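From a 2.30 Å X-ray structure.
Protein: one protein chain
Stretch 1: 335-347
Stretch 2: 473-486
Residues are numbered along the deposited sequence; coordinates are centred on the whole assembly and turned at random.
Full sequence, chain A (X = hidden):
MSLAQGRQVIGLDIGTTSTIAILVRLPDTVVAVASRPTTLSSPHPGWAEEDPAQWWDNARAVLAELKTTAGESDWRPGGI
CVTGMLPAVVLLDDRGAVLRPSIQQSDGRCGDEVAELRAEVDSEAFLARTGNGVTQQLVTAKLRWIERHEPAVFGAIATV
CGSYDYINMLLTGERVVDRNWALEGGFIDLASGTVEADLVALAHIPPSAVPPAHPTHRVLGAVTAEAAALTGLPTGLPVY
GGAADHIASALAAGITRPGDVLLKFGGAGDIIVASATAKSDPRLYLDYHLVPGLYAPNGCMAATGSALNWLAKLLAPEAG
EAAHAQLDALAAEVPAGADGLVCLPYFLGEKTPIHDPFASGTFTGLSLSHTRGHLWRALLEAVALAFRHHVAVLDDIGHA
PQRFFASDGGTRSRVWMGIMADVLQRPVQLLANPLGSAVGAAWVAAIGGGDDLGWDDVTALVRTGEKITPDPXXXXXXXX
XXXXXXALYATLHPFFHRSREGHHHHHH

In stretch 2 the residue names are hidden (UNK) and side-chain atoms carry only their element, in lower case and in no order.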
ATOM      1  N   PRO A 335     -11.413  30.832   7.726  1.00 28.09           N
ATOM      2  CA  PRO A 335     -12.682  30.101   7.666  1.00 26.07           C
ATOM      3  C   PRO A 335     -12.588  28.899   6.760  1.00 25.07           C
ATOM      4  O   PRO A 335     -11.851  28.925   5.802  1.00 26.54           O
ATOM      5  CB  PRO A 335     -13.648  31.102   7.019  1.00 24.67           C
ATOM      6  CG  PRO A 335     -12.950  32.406   7.027  1.00 26.41           C
ATOM      7  CD  PRO A 335     -11.488  32.171   7.125  1.00 26.71           C
ATOM      8  N   ALA A 336     -13.347  27.866   7.071  1.00 27.34           N
ATOM      9  CA  ALA A 336     -13.593  26.750   6.176  1.00 24.51           C
ATOM     10  C   ALA A 336     -13.899  27.245   4.770  1.00 24.35           C
ATOM     11  O   ALA A 336     -14.733  28.112   4.613  1.00 23.82           O
ATOM     12  CB  ALA A 336     -14.777  25.934   6.697  1.00 24.20           C
ATOM     13  N   GLY A 337     -13.248  26.676   3.747  1.00 25.95           N
ATOM     14  CA  GLY A 337     -13.460  27.104   2.374  1.00 23.72           C
ATOM     15  C   GLY A 337     -12.462  28.172   1.954  1.00 25.19           C
ATOM     16  O   GLY A 337     -12.360  28.518   0.778  1.00 26.02           O
ATOM     17  N   ALA A 338     -11.723  28.699   2.926  1.00 24.39           N
ATOM     18  CA  ALA A 338     -10.657  29.679   2.669  1.00 25.66           C
ATOM     19  C   ALA A 338     -11.054  30.892   1.843  1.00 26.06           C
ATOM     20  O   ALA A 338     -10.258  31.421   1.108  1.00 26.40           O
ATOM     21  CB  ALA A 338      -9.468  29.003   2.045  1.00 24.18           C
ATOM     22  N   ASP A 339     -12.293  31.345   1.971  1.00 31.43           N
ATOM     23  CA  ASP A 339     -12.696  32.621   1.365  1.00 28.59           C
ATOM     24  C   ASP A 339     -12.671  32.533  -0.146  1.00 28.75           C
ATOM     25  O   ASP A 339     -12.184  33.445  -0.812  1.00 27.53           O
ATOM     26  CB  ASP A 339     -11.780  33.765   1.847  1.00 30.94           C
ATOM     27  CG  ASP A 339     -12.170  34.290   3.235  1.00 33.42           C
ATOM     28  OD1 ASP A 339     -13.273  34.865   3.366  1.00 37.27           O
ATOM     29  OD2 ASP A 339     -11.385  34.142   4.194  1.00 31.85           O
ATOM     30  N   GLY A 340     -13.170  31.421  -0.683  1.00 28.19           N
ATOM     31  CA  GLY A 340     -13.336  31.301  -2.123  1.00 26.49           C
ATOM     32  C   GLY A 340     -12.152  30.728  -2.878  1.00 28.46           C
ATOM     33  O   GLY A 340     -12.188  30.620  -4.100  1.00 30.56           O
ATOM     34  N   LEU A 341     -11.103  30.354  -2.157  1.00 27.25           N
ATOM     35  CA  LEU A 341      -9.979  29.647  -2.744  1.00 27.43           C
ATOM     36  C   LEU A 341     -10.461  28.254  -3.120  1.00 30.05           C
ATOM     37  O   LEU A 341     -11.228  27.644  -2.368  1.00 28.92           O
ATOM     38  CB  LEU A 341      -8.839  29.524  -1.737  1.00 27.48           C
ATOM     39  CG  LEU A 341      -7.812  30.653  -1.736  1.00 29.66           C
ATOM     40  CD1 LEU A 341      -6.566  30.284  -0.956  1.00 27.81           C
ATOM     41  CD2 LEU A 341      -7.426  30.882  -3.155  1.00 32.62           C
ATOM     42  N   VAL A 342     -10.037  27.759  -4.283  1.00 28.56           N
ATOM     43  CA  VAL A 342     -10.308  26.377  -4.647  1.00 27.01           C
ATOM     44  C   VAL A 342      -9.044  25.799  -5.222  1.00 25.56           C
ATOM     45  O   VAL A 342      -8.519  26.342  -6.179  1.00 28.45           O
ATOM     46  CB  VAL A 342     -11.412  26.262  -5.721  1.00 26.82           C
ATOM     47  CG1 VAL A 342     -11.791  24.809  -5.920  1.00 26.80           C
ATOM     48  CG2 VAL A 342     -12.621  27.077  -5.337  1.00 26.69           C
ATOM     49  N   CYS A 343      -8.569  24.694  -4.664  1.00 25.20           N
ATOM     50  CA  CYS A 343      -7.356  24.042  -5.147  1.00 24.61           C
ATOM     51  C   CYS A 343      -7.590  22.619  -5.735  1.00 27.62           C
ATOM     52  O   CYS A 343      -8.304  21.798  -5.150  1.00 25.54           O
ATOM     53  CB  CYS A 343      -6.314  24.029  -4.023  1.00 21.03           C
ATOM     54  SG  CYS A 343      -4.959  22.871  -4.172  1.00 25.18           S
ATOM     55  N   LEU A 344      -7.012  22.352  -6.908  1.00 24.73           N
ATOM     56  CA  LEU A 344      -6.866  20.995  -7.389  1.00 26.85           C
ATOM     57  C   LEU A 344      -5.468  20.517  -7.046  1.00 29.08           C
ATOM     58  O   LEU A 344      -4.483  21.125  -7.464  1.00 28.94           O
ATOM     59  CB  LEU A 344      -7.048  20.953  -8.897  1.00 28.60           C
ATOM     60  CG  LEU A 344      -8.420  21.401  -9.364  1.00 31.26           C
ATOM     61  CD1 LEU A 344      -8.402  21.525 -10.860  1.00 28.95           C
ATOM     62  CD2 LEU A 344      -9.505  20.410  -8.900  1.00 26.71           C
ATOM     63  N   PRO A 345      -5.361  19.399  -6.316  1.00 33.07           N
ATOM     64  CA  PRO A 345      -4.062  18.971  -5.773  1.00 29.31           C
ATOM     65  C   PRO A 345      -3.346  17.930  -6.614  1.00 29.49           C
ATOM     66  O   PRO A 345      -2.756  17.019  -6.031  1.00 30.15           O
ATOM     67  CB  PRO A 345      -4.454  18.309  -4.450  1.00 29.43           C
ATOM     68  CG  PRO A 345      -5.954  17.937  -4.626  1.00 28.18           C
ATOM     69  CD  PRO A 345      -6.450  18.491  -5.920  1.00 29.06           C
ATOM     70  N   TYR A 346      -3.359  18.060  -7.935  1.00 31.51           N
ATOM     71  CA  TYR A 346      -2.733  17.058  -8.803  1.00 33.23           C
ATOM     72  C   TYR A 346      -1.329  17.430  -9.352  1.00 35.39           C
ATOM     73  O   TYR A 346      -1.118  17.577 -10.573  1.00 36.93           O
ATOM     74  CB  TYR A 346      -3.715  16.673  -9.911  1.00 37.71           C
ATOM     75  CG  TYR A 346      -5.140  16.469  -9.399  1.00 34.21           C
ATOM     76  CD1 TYR A 346      -5.403  15.615  -8.331  1.00 33.21           C
ATOM     77  CD2 TYR A 346      -6.212  17.136  -9.980  1.00 32.82           C
ATOM     78  CE1 TYR A 346      -6.691  15.427  -7.862  1.00 33.34           C
ATOM     79  CE2 TYR A 346      -7.507  16.967  -9.511  1.00 35.35           C
ATOM     80  CZ  TYR A 346      -7.742  16.111  -8.452  1.00 34.52           C
ATOM     81  OH  TYR A 346      -9.031  15.930  -7.994  1.00 32.33           O
ATOM     82  N   PHE A 347      -0.364  17.523  -8.439  1.00 32.64           N
ATOM     83  CA  PHE A 347       0.992  17.957  -8.762  1.00 33.89           C
ATOM     84  C   PHE A 347       1.850  16.944  -9.533  1.00 38.83           C
ATOM     85  O   PHE A 347       2.825  17.322 -10.213  1.00 38.49           O
ATOM     86  CB  PHE A 347       1.691  18.421  -7.485  1.00 34.05           C
ATOM     87  CG  PHE A 347       0.922  19.479  -6.737  1.00 33.24           C
ATOM     88  CD1 PHE A 347       0.988  20.818  -7.135  1.00 31.05           C
ATOM     89  CD2 PHE A 347       0.125  19.140  -5.662  1.00 29.87           C
ATOM     90  CE1 PHE A 347       0.284  21.800  -6.463  1.00 31.09           C
ATOM     91  CE2 PHE A 347      -0.578  20.110  -4.974  1.00 33.90           C
ATOM     92  CZ  PHE A 347      -0.510  21.448  -5.376  1.00 33.34           C
ATOM     93  N   UNK A 473     -22.390  21.701  11.188  1.00 29.66           N
ATOM     94  CA  UNK A 473     -22.630  23.003  10.619  1.00 30.43           C
ATOM     95  C   UNK A 473     -21.694  23.345   9.478  1.00 31.81           C
ATOM     96  O   UNK A 473     -21.960  24.254   8.745  1.00 34.74           O
ATOM     97  c   UNK A 473     -22.550  24.048  11.671  1.00 31.29           C
ATOM     98  N   UNK A 474     -20.613  22.592   9.348  1.00 30.59           N
ATOM     99  CA  UNK A 474     -19.635  22.687   8.296  1.00 25.53           C
ATOM    100  C   UNK A 474     -19.985  21.857   7.091  1.00 26.27           C
ATOM    101  O   UNK A 474     -19.358  21.958   6.096  1.00 26.78           O
ATOM    102  c   UNK A 474     -17.262  23.132   9.021  1.00 28.67           C
ATOM    103  n   UNK A 474     -16.735  26.308  10.623  1.00 40.37           N
ATOM    104  c   UNK A 474     -16.488  24.942  10.328  1.00 32.51           C
ATOM    105  c   UNK A 474     -17.677  24.308   9.758  1.00 28.13           C
ATOM    106  c   UNK A 474     -18.326  22.167   8.824  1.00 27.33           C
ATOM    107  N   UNK A 475     -20.989  21.020   7.175  1.00 25.51           N
ATOM    108  CA  UNK A 475     -21.313  20.170   6.061  1.00 24.28           C
ATOM    109  C   UNK A 475     -21.723  20.956   4.829  1.00 26.78           C
ATOM    110  O   UNK A 475     -21.467  20.546   3.745  1.00 26.86           O
ATOM    111  c   UNK A 475     -22.340  19.233   6.419  1.00 19.11           C
ATOM    112  N   UNK A 476     -22.340  22.094   5.028  1.00 20.00           N
ATOM    113  CA  UNK A 476     -22.879  22.881   3.947  1.00 20.00           C
ATOM    114  C   UNK A 476     -21.822  23.674   3.172  1.00 20.00           C
ATOM    115  O   UNK A 476     -21.883  23.744   2.017  1.00 30.85           O
ATOM    116  o   UNK A 476     -27.010  24.976   4.227  1.00 20.00           O
ATOM    117  o   UNK A 476     -25.422  26.469   4.522  1.00 20.00           O
ATOM    118  c   UNK A 476     -23.969  23.772   4.494  1.00 20.00           C
ATOM    119  c   UNK A 476     -24.851  24.387   3.497  1.00 20.00           C
ATOM    120  c   UNK A 476     -25.831  25.355   4.121  1.00 20.00           C
ATOM    121  N   UNK A 477     -20.850  24.243   3.827  1.00 26.88           N
ATOM    122  CA  UNK A 477     -19.706  24.794   3.154  1.00 26.69           C
ATOM    123  C   UNK A 477     -18.815  23.738   2.493  1.00 27.19           C
ATOM    124  O   UNK A 477     -18.460  23.878   1.380  1.00 27.51           O
ATOM    125  c   UNK A 477     -18.914  25.693   4.066  1.00 26.73           C
ATOM    126  c   UNK A 477     -17.682  26.037   3.457  1.00 30.86           C
ATOM    127  c   UNK A 477     -18.635  25.046   5.318  1.00 29.12           C
ATOM    128  N   UNK A 478     -18.482  22.663   3.159  1.00 24.16           N
ATOM    129  CA  UNK A 478     -17.628  21.683   2.493  1.00 26.37           C
ATOM    130  C   UNK A 478     -18.330  20.950   1.333  1.00 26.66           C
ATOM    131  O   UNK A 478     -17.674  20.580   0.353  1.00 24.98           O
ATOM    132  o   UNK A 478     -12.542  23.216   6.024  1.00 26.45           O
ATOM    133  c   UNK A 478     -16.942  20.729   3.470  1.00 22.08           C
ATOM    134  c   UNK A 478     -14.788  22.007   3.439  1.00 24.09           C
ATOM    135  c   UNK A 478     -13.631  22.618   5.421  1.00 22.99           C
ATOM    136  c   UNK A 478     -13.716  22.635   4.058  1.00 24.21           C
ATOM    137  c   UNK A 478     -14.599  21.982   6.174  1.00 22.33           C
ATOM    138  c   UNK A 478     -15.666  21.376   5.555  1.00 22.44           C
ATOM    139  c   UNK A 478     -15.778  21.382   4.168  1.00 23.77           C
ATOM    140  N   UNK A 479     -19.652  20.779   1.436  1.00 23.81           N
ATOM    141  CA  UNK A 479     -20.436  20.268   0.334  1.00 27.07           C
ATOM    142  C   UNK A 479     -20.307  21.143  -0.917  1.00 30.57           C
ATOM    143  O   UNK A 479     -20.088  20.614  -2.033  1.00 29.74           O
ATOM    144  c   UNK A 479     -22.224  18.820   1.403  1.00 33.53           C
ATOM    145  o   UNK A 479     -21.473  17.843   1.202  1.00 39.67           O
ATOM    146  o   UNK A 479     -23.224  18.751   2.140  1.00 32.89           O
ATOM    147  c   UNK A 479     -21.907  20.143   0.714  1.00 30.04           C
ATOM    148  N   UNK A 480     -20.475  22.455  -0.735  1.00 27.03           N
ATOM    149  CA  UNK A 480     -20.316  23.414  -1.819  1.00 30.18           C
ATOM    150  C   UNK A 480     -18.871  23.439  -2.296  1.00 30.52           C
ATOM    151  O   UNK A 480     -18.614  23.542  -3.499  1.00 30.82           O
ATOM    152  n   UNK A 480     -22.993  26.726   0.468  1.00 50.08           N
ATOM    153  n   UNK A 480     -22.736  27.578   2.600  1.00 44.49           N
ATOM    154  c   UNK A 480     -22.227  25.054  -1.274  1.00 44.40           C
ATOM    155  n   UNK A 480     -21.211  28.113   0.957  1.00 47.89           N
ATOM    156  c   UNK A 480     -20.712  24.819  -1.389  1.00 33.54           C
ATOM    157  c   UNK A 480     -22.597  26.533  -0.936  1.00 49.12           C
ATOM    158  c   UNK A 480     -22.316  27.474   1.341  1.00 50.66           C
ATOM    159  N   UNK A 481     -17.915  23.342  -1.373  1.00 29.65           N
ATOM    160  CA  UNK A 481     -16.500  23.294  -1.816  1.00 27.54           C
ATOM    161  C   UNK A 481     -16.311  22.078  -2.676  1.00 27.02           C
ATOM    162  O   UNK A 481     -15.729  22.177  -3.766  1.00 27.22           O
ATOM    163  c   UNK A 481     -15.492  23.289  -0.675  1.00 24.02           C
ATOM    164  c   UNK A 481     -13.120  23.621   0.083  1.00 24.79           C
ATOM    165  c   UNK A 481     -14.022  24.916  -1.832  1.00 21.94           C
ATOM    166  c   UNK A 481     -14.061  23.603  -1.119  1.00 23.03           C
ATOM    167  N   UNK A 482     -16.853  20.951  -2.213  1.00 26.57           N
ATOM    168  CA  UNK A 482     -16.784  19.691  -2.965  1.00 26.67           C
ATOM    169  C   UNK A 482     -17.367  19.857  -4.359  1.00 27.67           C
ATOM    170  O   UNK A 482     -16.775  19.426  -5.357  1.00 27.83           O
ATOM    171  c   UNK A 482     -16.128  16.595  -2.837  1.00 25.56           C
ATOM    172  c   UNK A 482     -16.923  14.838  -4.265  1.00 26.14           C
ATOM    173  c   UNK A 482     -15.914  15.387  -3.489  1.00 24.89           C
ATOM    174  c   UNK A 482     -18.328  16.724  -3.746  1.00 23.77           C
ATOM    175  c   UNK A 482     -18.134  15.510  -4.401  1.00 23.52           C
ATOM    176  c   UNK A 482     -17.332  17.274  -2.946  1.00 24.46           C
ATOM    177  c   UNK A 482     -17.520  18.576  -2.250  1.00 22.64           C
ATOM    178  o   UNK A 482     -16.673  13.622  -4.901  1.00 24.85           O
ATOM    179  N   UNK A 483     -18.516  20.512  -4.426  1.00 28.01           N
ATOM    180  CA  UNK A 483     -19.155  20.779  -5.704  1.00 30.88           C
ATOM    181  C   UNK A 483     -18.208  21.668  -6.537  1.00 31.88           C
ATOM    182  O   UNK A 483     -17.957  21.386  -7.721  1.00 29.02           O
ATOM    183  c   UNK A 483     -22.315  23.154  -6.005  1.00 48.15           C
ATOM    184  n   UNK A 483     -22.464  24.477  -6.634  1.00 54.10           N
ATOM    185  n   UNK A 483     -21.047  25.590  -5.158  1.00 49.35           N
ATOM    186  n   UNK A 483     -22.060  26.754  -6.869  1.00 54.35           N
ATOM    187  c   UNK A 483     -21.856  25.600  -6.222  1.00 56.39           C
ATOM    188  c   UNK A 483     -20.541  21.390  -5.471  1.00 34.25           C
ATOM    189  c   UNK A 483     -21.047  22.383  -6.511  1.00 43.91           C
ATOM    190  N   UNK A 484     -17.622  22.693  -5.916  1.00 28.78           N
ATOM    191  CA  UNK A 484     -16.651  23.521  -6.646  1.00 29.67           C
ATOM    192  C   UNK A 484     -15.427  22.763  -7.176  1.00 28.62           C
ATOM    193  O   UNK A 484     -15.048  22.920  -8.307  1.00 28.62           O
ATOM    194  c   UNK A 484     -17.226  25.751  -5.687  1.00 33.95           C
ATOM    195  o   UNK A 484     -16.898  26.837  -5.165  1.00 37.53           O
ATOM    196  o   UNK A 484     -18.374  25.499  -6.135  1.00 34.41           O
ATOM    197  c   UNK A 484     -16.182  24.687  -5.799  1.00 27.67           C
ATOM    198  N   UNK A 485     -14.803  21.979  -6.318  1.00 26.15           N
ATOM    199  CA  UNK A 485     -13.639  21.199  -6.631  1.00 25.08           C
ATOM    200  C   UNK A 485     -13.931  20.330  -7.862  1.00 28.24           C
ATOM    201  O   UNK A 485     -13.168  20.301  -8.834  1.00 30.89           O
ATOM    202  c   UNK A 485     -10.709  17.092  -5.701  1.00 26.16           C
ATOM    203  c   UNK A 485     -13.385  20.371  -5.371  1.00 26.71           C
ATOM    204  c   UNK A 485     -12.058  16.891  -5.861  1.00 27.73           C
ATOM    205  c   UNK A 485     -10.230  18.381  -5.410  1.00 26.36           C
ATOM    206  c   UNK A 485     -11.091  19.429  -5.314  1.00 21.97           C
ATOM    207  c   UNK A 485     -12.444  19.244  -5.528  1.00 25.54           C
ATOM    208  c   UNK A 485     -12.926  17.968  -5.762  1.00 24.98           C
ATOM    209  N   UNK A 486     -15.054  19.639  -7.819  1.00 27.69           N
ATOM    210  CA  UNK A 486     -15.506  18.795  -8.912  1.00 29.56           C
ATOM    211  C   UNK A 486     -15.722  19.563 -10.202  1.00 29.00           C
ATOM    212  O   UNK A 486     -15.348  19.095 -11.252  1.00 31.50           O
ATOM    213  o   UNK A 486     -16.531  16.916  -7.852  1.00 32.70           O
ATOM    214  c   UNK A 486     -16.826  18.113  -8.532  1.00 25.48           C
TER
HETATM  215  O   HOH W   1     -14.549  27.974  10.008  1.00 31.40           O

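Position 473 has one side-chain carbon, too far from stretch 1 to touch it. It is Ala473.

Position 474 has four carbons in a row ending in a nitrogen. The last carbon lies 4.1 Å from CB of Ala336. The chain is that of Lys474. Its NZ donates a hydrogen bond to a water 2.8 Å away, and N of Ala336 donates to the same water at 3.2 Å. The water thus links the two stretches.

Position 475 carries a single carbon and reaches nothing across the gap: Ala475.

Position 476 has three carbons, the third bearing two oxygens. It is exposed and out of reach. This is Glu476.

Position 477 has one carbon carrying two more, a beta-branched side chain. Its CB points toward stretch 1. One end carbon lies 3.8 Å from O of Ala336, and the other lies 4.2 Å from CB of Ala336. This is Val477. Its CG2, the carbon near that O, is also 4.5 Å from CA of Gly337. An ideal CB built on Gly337 would lie tight against CG2 of Val477, and the backbone angles of Gly337 call for glycine in any case.

Position 478 has one carbon, then a six-carbon ring bearing an oxygen. The oxygen is 3.6 Å from CB of Ala336. The residue is Tyr478. Its CE1 comes within 4.1 Å of N of Gly337, and its OH is hydrogen-bonded elsewhere in the structure.

Position 479 has two carbons, the second with two oxygens, and makes no contact with stretch 1. It is Asp479.

Position 480 has three carbons, a nitrogen, then a carbon with two more nitrogens. This is Arg480. It stays within its own helix: NH1 forms a salt bridge with OE2 of Glu476 at 3.5 Å, including a weak hydrogen bond.

Position 481 has four carbons, forked at the second, and its CB points toward stretch 1. One end carbon lies 4.2 Å from CA of Gly337. The other lies 3.9 Å from O of Leu341 and 4.3 Å from CG2 of Val342. It is Leu481.

Position 482 has one carbon, then a six-carbon ring bearing an oxygen, out of reach of stretch 1. It is Tyr482.

Position 483 has three carbons, a nitrogen, then a carbon with two more nitrogens, and does not reach stretch 1. It is Arg483.

Position 484 has two carbons, the second with two oxygens. One oxygen lies 4.3 Å from CG2 of Val342. This is Asp484. Its OD1 makes a salt bridge with NH1 of Arg483 at 2.8 Å.

Position 485 has one carbon and a six-carbon ring without oxygen. The ring edge meets O of Cys343 and CD of Pro345. The ring carbon farthest from CB lies 3.1 Å from OH of Tyr346. It is Phe485. Its CD1 lies 4.0 Å from CD2 of Leu344.

Position 486 has one carbon and one oxygen, with CB pointing away. It is Ser486.

The contact is mainly apolar packing. No direct hydrogen bond crosses it. Val477, Leu481 and Phe485 recur every four residues, so one helix side meets the turn and strand. Phe485 has the largest area covered by the other stretch, 97 Å².

Stretch 2 473-486: AKAEVYDRLYRDFS
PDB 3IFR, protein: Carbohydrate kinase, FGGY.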